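Local coordinates for protein type-2Ba cytolytic delta-endotoxin (Bacillus thuringiensis serovar israelensis, PDB 2RCI) that probably kills the larvae of dipteran insects by forming pores in the membrane of midgut epithelial cells, at residues 110-124 and 166-180. Residues are numbered along the deposited sequence; the frame is centred on the assembly and turned at random.
Sequences FTNLEPQVDENWIVW and KQQLLFITIKDSARY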
loop_
_atom_site.group_PDB
_atom_site.type_symbol
_atom_site.label_atom_id
_atom_site.label_comp_id
_atom_site.label_asym_id
_atom_site.label_seq_id
_atom_site.Cartn_x
_atom_site.Cartn_y
_atom_site.Cartn_z
ATOM N N PHE A 110 -2.828 -1.471 -9.995
ATOM C CA PHE A 110 -3.978 -1.627 -10.909
ATOM C C PHE A 110 -3.571 -1.964 -12.343
ATOM O O PHE A 110 -4.402 -2.470 -13.133
ATOM C CB PHE A 110 -4.828 -0.350 -10.920
ATOM C CG PHE A 110 -5.403 -0.008 -9.596
ATOM C CD1 PHE A 110 -6.407 -0.814 -9.035
ATOM C CD2 PHE A 110 -4.907 1.085 -8.863
ATOM C CE1 PHE A 110 -6.970 -0.509 -7.809
ATOM C CE2 PHE A 110 -5.459 1.400 -7.573
ATOM C CZ PHE A 110 -6.506 0.604 -7.063
ATOM N N THR A 111 -2.329 -1.631 -12.705
ATOM C CA THR A 111 -1.834 -1.795 -14.092
ATOM C C THR A 111 -0.448 -2.465 -14.066
ATOM O O THR A 111 0.106 -2.697 -12.996
ATOM C CB THR A 111 -1.764 -0.423 -14.891
ATOM O OG1 THR A 111 -0.770 0.434 -14.315
ATOM C CG2 THR A 111 -3.148 0.303 -14.945
ATOM N N ASN A 112 0.108 -2.755 -15.248
ATOM C CA ASN A 112 1.319 -3.538 -15.358
ATOM C C ASN A 112 1.198 -4.831 -14.532
ATOM O O ASN A 112 2.161 -5.235 -13.902
ATOM C CB ASN A 112 2.527 -2.748 -14.858
ATOM C CG ASN A 112 2.789 -1.504 -15.661
ATOM O OD1 ASN A 112 2.821 -1.544 -16.894
ATOM N ND2 ASN A 112 3.006 -0.380 -14.965
ATOM N N LEU A 113 0.010 -5.430 -14.515
ATOM C CA LEU A 113 -0.228 -6.605 -13.675
ATOM C C LEU A 113 0.396 -7.852 -14.304
ATOM O O LEU A 113 0.788 -8.770 -13.589
ATOM C CB LEU A 113 -1.733 -6.819 -13.405
ATOM C CG LEU A 113 -2.421 -5.735 -12.567
ATOM C CD1 LEU A 113 -3.906 -6.073 -12.392
ATOM C CD2 LEU A 113 -1.702 -5.666 -11.221
ATOM N N GLU A 114 0.493 -7.880 -15.639
ATOM C CA GLU A 114 1.053 -9.058 -16.325
ATOM C C GLU A 114 2.453 -9.468 -15.788
ATOM O O GLU A 114 2.608 -10.602 -15.353
ATOM C CB GLU A 114 0.992 -8.884 -17.849
ATOM C CG GLU A 114 1.462 -10.077 -18.657
ATOM C CD GLU A 114 2.854 -9.866 -19.186
ATOM O OE1 GLU A 114 3.824 -10.106 -18.441
ATOM O OE2 GLU A 114 2.983 -9.439 -20.354
ATOM N N PRO A 115 3.446 -8.538 -15.751
ATOM C CA PRO A 115 4.765 -8.888 -15.138
ATOM C C PRO A 115 4.733 -9.249 -13.648
ATOM O O PRO A 115 5.630 -9.924 -13.158
ATOM C CB PRO A 115 5.627 -7.634 -15.359
ATOM C CG PRO A 115 4.666 -6.539 -15.631
ATOM C CD PRO A 115 3.444 -7.161 -16.286
ATOM N N GLN A 116 3.694 -8.822 -12.941
ATOM C CA GLN A 116 3.622 -9.002 -11.493
ATOM C C GLN A 116 2.813 -10.241 -11.116
ATOM O O GLN A 116 2.602 -10.533 -9.929
ATOM C CB GLN A 116 2.938 -7.777 -10.869
ATOM C CG GLN A 116 3.676 -6.444 -11.049
ATOM C CD GLN A 116 2.885 -5.321 -10.402
ATOM O OE1 GLN A 116 2.192 -4.552 -11.078
ATOM N NE2 GLN A 116 2.902 -5.286 -9.084
ATOM N N VAL A 117 2.377 -10.984 -12.126
ATOM C CA VAL A 117 1.287 -11.961 -11.936
ATOM C C VAL A 117 1.589 -12.969 -10.825
ATOM O O VAL A 117 0.687 -13.356 -10.075
ATOM C CB VAL A 117 0.834 -12.606 -13.320
ATOM C CG1 VAL A 117 1.889 -13.575 -13.880
ATOM C CG2 VAL A 117 -0.534 -13.275 -13.206
ATOM N N ASP A 118 2.859 -13.380 -10.711
ATOM C CA ASP A 118 3.273 -14.399 -9.753
ATOM C C ASP A 118 4.030 -13.857 -8.543
ATOM O O ASP A 118 4.604 -14.640 -7.780
ATOM C CB ASP A 118 4.136 -15.480 -10.437
ATOM C CG ASP A 118 3.386 -16.236 -11.509
ATOM O OD1 ASP A 118 2.237 -16.638 -11.255
ATOM O OD2 ASP A 118 3.939 -16.409 -12.621
ATOM N N GLU A 119 4.013 -12.537 -8.355
ATOM C CA GLU A 119 4.745 -11.929 -7.247
ATOM C C GLU A 119 4.015 -12.165 -5.923
ATOM O O GLU A 119 2.784 -12.310 -5.897
ATOM C CB GLU A 119 4.996 -10.447 -7.512
ATOM C CG GLU A 119 5.824 -10.181 -8.805
ATOM C CD GLU A 119 7.347 -10.223 -8.592
ATOM O OE1 GLU A 119 7.821 -10.859 -7.621
ATOM O OE2 GLU A 119 8.065 -9.579 -9.401
ATOM N N ASN A 120 4.777 -12.187 -4.833
ATOM C CA ASN A 120 4.230 -12.500 -3.527
ATOM C C ASN A 120 3.253 -11.463 -2.996
ATOM O O ASN A 120 2.327 -11.813 -2.254
ATOM C CB ASN A 120 5.354 -12.752 -2.516
ATOM C CG ASN A 120 6.048 -14.077 -2.756
ATOM O OD1 ASN A 120 5.488 -14.978 -3.390
ATOM N ND2 ASN A 120 7.286 -14.195 -2.276
ATOM N N TRP A 121 3.431 -10.212 -3.422
ATOM C CA TRP A 121 2.609 -9.109 -2.940
ATOM C C TRP A 121 1.224 -9.008 -3.572
ATOM O O TRP A 121 0.435 -8.168 -3.166
ATOM C CB TRP A 121 3.326 -7.766 -3.096
ATOM C CG TRP A 121 3.756 -7.431 -4.478
ATOM C CD1 TRP A 121 2.994 -6.897 -5.472
ATOM C CD2 TRP A 121 5.080 -7.575 -5.018
ATOM N NE1 TRP A 121 3.757 -6.704 -6.602
ATOM C CE2 TRP A 121 5.039 -7.117 -6.353
ATOM C CE3 TRP A 121 6.292 -8.053 -4.505
ATOM C CZ2 TRP A 121 6.168 -7.115 -7.185
ATOM C CZ3 TRP A 121 7.415 -8.057 -5.335
ATOM C CH2 TRP A 121 7.341 -7.583 -6.662
ATOM N N ILE A 122 0.949 -9.833 -4.581
ATOM C CA ILE A 122 -0.396 -9.883 -5.162
ATOM C C ILE A 122 -0.982 -11.266 -4.898
ATOM O O ILE A 122 -0.276 -12.262 -5.038
ATOM C CB ILE A 122 -0.382 -9.559 -6.686
ATOM C CG1 ILE A 122 -1.810 -9.397 -7.225
ATOM C CG2 ILE A 122 0.394 -10.633 -7.458
ATOM C CD1 ILE A 122 -1.898 -8.549 -8.548
ATOM N N VAL A 123 -2.260 -11.317 -4.535
ATOM C CA VAL A 123 -2.898 -12.595 -4.184
ATOM C C VAL A 123 -4.174 -12.695 -5.010
ATOM O O VAL A 123 -5.143 -11.961 -4.779
ATOM C CB VAL A 123 -3.244 -12.670 -2.666
ATOM C CG1 VAL A 123 -3.850 -14.037 -2.311
ATOM C CG2 VAL A 123 -2.043 -12.381 -1.803
ATOM N N TRP A 124 -4.186 -13.589 -5.993
ATOM C CA TRP A 124 -5.401 -13.741 -6.800
ATOM C C TRP A 124 -6.449 -14.510 -5.986
ATOM O O TRP A 124 -6.100 -15.466 -5.294
ATOM C CB TRP A 124 -5.094 -14.447 -8.132
ATOM C CG TRP A 124 -4.098 -13.653 -8.980
ATOM C CD1 TRP A 124 -2.780 -13.937 -9.196
ATOM C CD2 TRP A 124 -4.362 -12.405 -9.656
ATOM N NE1 TRP A 124 -2.205 -12.944 -9.986
ATOM C CE2 TRP A 124 -3.155 -11.999 -10.274
ATOM C CE3 TRP A 124 -5.500 -11.593 -9.788
ATOM C CZ2 TRP A 124 -3.059 -10.820 -11.043
ATOM C CZ3 TRP A 124 -5.404 -10.404 -10.551
ATOM C CH2 TRP A 124 -4.184 -10.045 -11.167
ATOM N N LYS A 166 -9.711 -11.872 -15.817
ATOM C CA LYS A 166 -8.260 -11.742 -15.542
ATOM C C LYS A 166 -7.363 -11.487 -16.756
ATOM O O LYS A 166 -6.468 -10.636 -16.700
ATOM C CB LYS A 166 -7.747 -12.975 -14.809
ATOM C CG LYS A 166 -6.379 -12.787 -14.130
ATOM C CD LYS A 166 -5.701 -14.142 -13.918
ATOM C CE LYS A 166 -4.537 -14.058 -12.945
ATOM N NZ LYS A 166 -3.645 -15.271 -13.081
ATOM N N GLN A 167 -7.577 -12.243 -17.840
ATOM C CA GLN A 167 -6.744 -12.111 -19.035
ATOM C C GLN A 167 -6.692 -10.704 -19.603
ATOM O O GLN A 167 -5.639 -10.280 -20.092
ATOM C CB GLN A 167 -7.166 -13.097 -20.136
ATOM C CG GLN A 167 -6.931 -14.573 -19.789
ATOM C CD GLN A 167 -5.537 -14.881 -19.267
ATOM O OE1 GLN A 167 -5.380 -15.402 -18.157
ATOM N NE2 GLN A 167 -4.518 -14.569 -20.062
ATOM N N GLN A 168 -7.827 -10.005 -19.562
ATOM C CA GLN A 168 -7.915 -8.615 -19.993
ATOM C C GLN A 168 -7.336 -7.697 -18.912
ATOM O O GLN A 168 -6.643 -6.733 -19.239
ATOM C CB GLN A 168 -9.365 -8.200 -20.319
ATOM C CG GLN A 168 -9.818 -8.630 -21.714
ATOM C CD GLN A 168 -10.177 -10.098 -21.774
ATOM O OE1 GLN A 168 -10.938 -10.591 -20.940
ATOM N NE2 GLN A 168 -9.630 -10.810 -22.765
ATOM N N LEU A 169 -7.617 -8.006 -17.639
ATOM C CA LEU A 169 -7.091 -7.181 -16.531
ATOM C C LEU A 169 -5.564 -7.103 -16.557
ATOM O O LEU A 169 -4.978 -6.068 -16.166
ATOM C CB LEU A 169 -7.565 -7.699 -15.161
ATOM C CG LEU A 169 -7.347 -6.702 -13.994
ATOM C CD1 LEU A 169 -8.315 -5.576 -14.102
ATOM C CD2 LEU A 169 -7.507 -7.428 -12.641
ATOM N N LEU A 170 -4.915 -8.183 -16.999
ATOM C CA LEU A 170 -3.455 -8.250 -17.041
ATOM C C LEU A 170 -2.869 -7.189 -17.977
ATOM O O LEU A 170 -1.671 -6.871 -17.916
ATOM C CB LEU A 170 -2.991 -9.657 -17.480
ATOM C CG LEU A 170 -3.169 -10.789 -16.441
ATOM C CD1 LEU A 170 -2.583 -12.104 -17.011
ATOM C CD2 LEU A 170 -2.515 -10.460 -15.102
ATOM N N PHE A 171 -3.731 -6.633 -18.818
ATOM C CA PHE A 171 -3.316 -5.596 -19.768
ATOM C C PHE A 171 -4.065 -4.262 -19.647
ATOM O O PHE A 171 -3.932 -3.375 -20.516
ATOM C CB PHE A 171 -3.395 -6.153 -21.187
ATOM C CG PHE A 171 -2.378 -7.215 -21.448
ATOM C CD1 PHE A 171 -1.110 -6.878 -21.899
ATOM C CD2 PHE A 171 -2.658 -8.551 -21.156
ATOM C CE1 PHE A 171 -0.128 -7.872 -22.098
ATOM C CE2 PHE A 171 -1.684 -9.555 -21.357
ATOM C CZ PHE A 171 -0.423 -9.203 -21.831
ATOM N N ILE A 172 -4.847 -4.116 -18.582
ATOM C CA ILE A 172 -5.600 -2.881 -18.375
ATOM C C ILE A 172 -4.634 -1.692 -18.166
ATOM O O ILE A 172 -3.541 -1.855 -17.615
ATOM C CB ILE A 172 -6.617 -2.998 -17.203
ATOM C CG1 ILE A 172 -7.745 -1.954 -17.374
ATOM C CG2 ILE A 172 -5.940 -2.874 -15.851
ATOM C CD1 ILE A 172 -8.986 -2.195 -16.422
ATOM N N THR A 173 -5.031 -0.527 -18.668
ATOM C CA THR A 173 -4.169 0.676 -18.628
ATOM C C THR A 173 -4.803 1.783 -17.802
ATOM O O THR A 173 -5.977 1.707 -17.406
ATOM C CB THR A 173 -3.848 1.249 -20.060
ATOM O OG1 THR A 173 -4.991 1.937 -20.584
ATOM C CG2 THR A 173 -3.397 0.116 -21.041
ATOM N N ILE A 174 -4.030 2.845 -17.559
ATOM C CA ILE A 174 -4.534 3.950 -16.752
ATOM C C ILE A 174 -5.681 4.701 -17.467
ATOM O O ILE A 174 -6.451 5.388 -16.836
ATOM C CB ILE A 174 -3.406 4.922 -16.321
ATOM C CG1 ILE A 174 -2.697 5.513 -17.546
ATOM C CG2 ILE A 174 -2.394 4.225 -15.432
ATOM C CD1 ILE A 174 -1.875 6.772 -17.204
ATOM N N LYS A 175 -5.788 4.543 -18.786
ATOM C CA LYS A 175 -6.857 5.183 -19.563
ATOM C C LYS A 175 -8.150 4.365 -19.691
ATOM O O LYS A 175 -9.167 4.882 -20.187
ATOM C CB LYS A 175 -6.339 5.597 -20.953
ATOM C CG LYS A 175 -5.119 6.463 -20.949
ATOM C CD LYS A 175 -5.374 7.856 -20.350
ATOM C CE LYS A 175 -4.075 8.676 -20.333
ATOM N NZ LYS A 175 -3.490 8.916 -21.702
ATOM N N ASP A 176 -8.129 3.123 -19.216
ATOM C CA ASP A 176 -9.297 2.259 -19.263
ATOM C C ASP A 176 -10.200 2.543 -18.072
ATOM O O ASP A 176 -9.743 3.089 -17.062
ATOM C CB ASP A 176 -8.889 0.787 -19.251
ATOM C CG ASP A 176 -8.198 0.350 -20.528
ATOM O OD1 ASP A 176 -8.695 0.665 -21.636
ATOM O OD2 ASP A 176 -7.161 -0.332 -20.421
ATOM N N SER A 177 -11.469 2.177 -18.206
ATOM C CA SER A 177 -12.446 2.292 -17.135
ATOM C C SER A 177 -13.039 0.914 -16.856
ATOM O O SER A 177 -13.146 0.067 -17.758
ATOM C CB SER A 177 -13.576 3.261 -17.503
ATOM O OG SER A 177 -13.114 4.599 -17.687
ATOM N N ALA A 178 -13.426 0.704 -15.611
ATOM C CA ALA A 178 -14.104 -0.510 -15.224
ATOM C C ALA A 178 -14.802 -0.245 -13.914
ATOM O O ALA A 178 -14.630 0.821 -13.296
ATOM C CB ALA A 178 -13.108 -1.683 -15.085
ATOM N N ARG A 179 -15.589 -1.224 -13.479
ATOM C CA ARG A 179 -16.323 -1.073 -12.248
ATOM C C ARG A 179 -15.452 -1.684 -11.158
ATOM O O ARG A 179 -15.190 -2.906 -11.157
ATOM C CB ARG A 179 -17.698 -1.746 -12.314
ATOM C CG ARG A 179 -18.508 -1.509 -11.053
ATOM C CD ARG A 179 -19.951 -1.992 -11.191
ATOM N NE ARG A 179 -20.561 -1.997 -9.871
ATOM C CZ ARG A 179 -21.133 -0.945 -9.303
ATOM N NH1 ARG A 179 -21.212 0.219 -9.951
ATOM N NH2 ARG A 179 -21.638 -1.066 -8.081
ATOM N N TYR A 180 -14.955 -0.794 -10.302
ATOM C CA TYR A 180 -14.050 -1.142 -9.201
ATOM C C TYR A 180 -14.707 -1.054 -7.861
ATOM O O TYR A 180 -15.421 -0.073 -7.548
ATOM C CB TYR A 180 -12.803 -0.238 -9.162
ATOM C CG TYR A 180 -11.724 -0.652 -10.128
ATOM C CD1 TYR A 180 -11.646 -0.089 -11.421
ATOM C CD2 TYR A 180 -10.780 -1.605 -9.769
ATOM C CE1 TYR A 180 -10.642 -0.499 -12.317
ATOM C CE2 TYR A 180 -9.778 -1.998 -10.634
ATOM C CZ TYR A 180 -9.717 -1.442 -11.912
ATOM O OH TYR A 180 -8.707 -1.848 -12.738
HETATM O O HOH W 1 -6.626 -3.412 -11.813
HETATM O O HOH W 2 -0.964 -2.418 -18.081
HETATM O O HOH W 3 -2.632 -4.543 -15.968
#
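The indole of W124 lies between two residues. K166 covers one face, and CD1 of I122 packs against the opposite one. K166 can be followed outward from its CB. CG stands anti to the backbone N (chi1 -164°), and the chain stays extended from there, which carries its end across the indole. CB, CG and CD only lead up to the ring. CE of K166 is the first atom to touch, 3.6 Å from CE2 of W124, a CH-pi contact. NZ of K166 sits over the five-membered ring of W124, 4.2 Å from its centroid, in a cation-pi contact. NZ of K166 also lies 3.7 Å from CG2 of V117. The ring is fixed in rotation by its own N-H: NE1 of W124 donates to O of V117 at 2.9 Å, in the carbonyl plane.

L170 fills the angle between these groups. Its CD2 meets CG2 of V117, CB of L113 and CZ2 of W124. Beside it, CD1 of L113 packs on CG of L169 at 3.8 Å. The only direct hydrogen bond between the segments is weak, from N of E114 to O of L170 at 3.3 Å. One water takes the N-H of L113 and donates to O of L169; another joins N of N112 to O of I172. A third donates to O of F110 and is hydrogen-bonded to OH of Y180. Nearby, F110 turns its edge toward the face of Y180 in an offset edge-to-face pair, planes at 82°. M77 of helix 74-89 touches both side chains.

In this alpha/beta fold, a beta-sheet between two helix layers, the contact joins the loop after helix 96-110 and strand 122-127 to the 166-176 connection and strand 177-192. Cohesion probably rests on apolar contact, the K166-W124 cation-pi contact and water bridges.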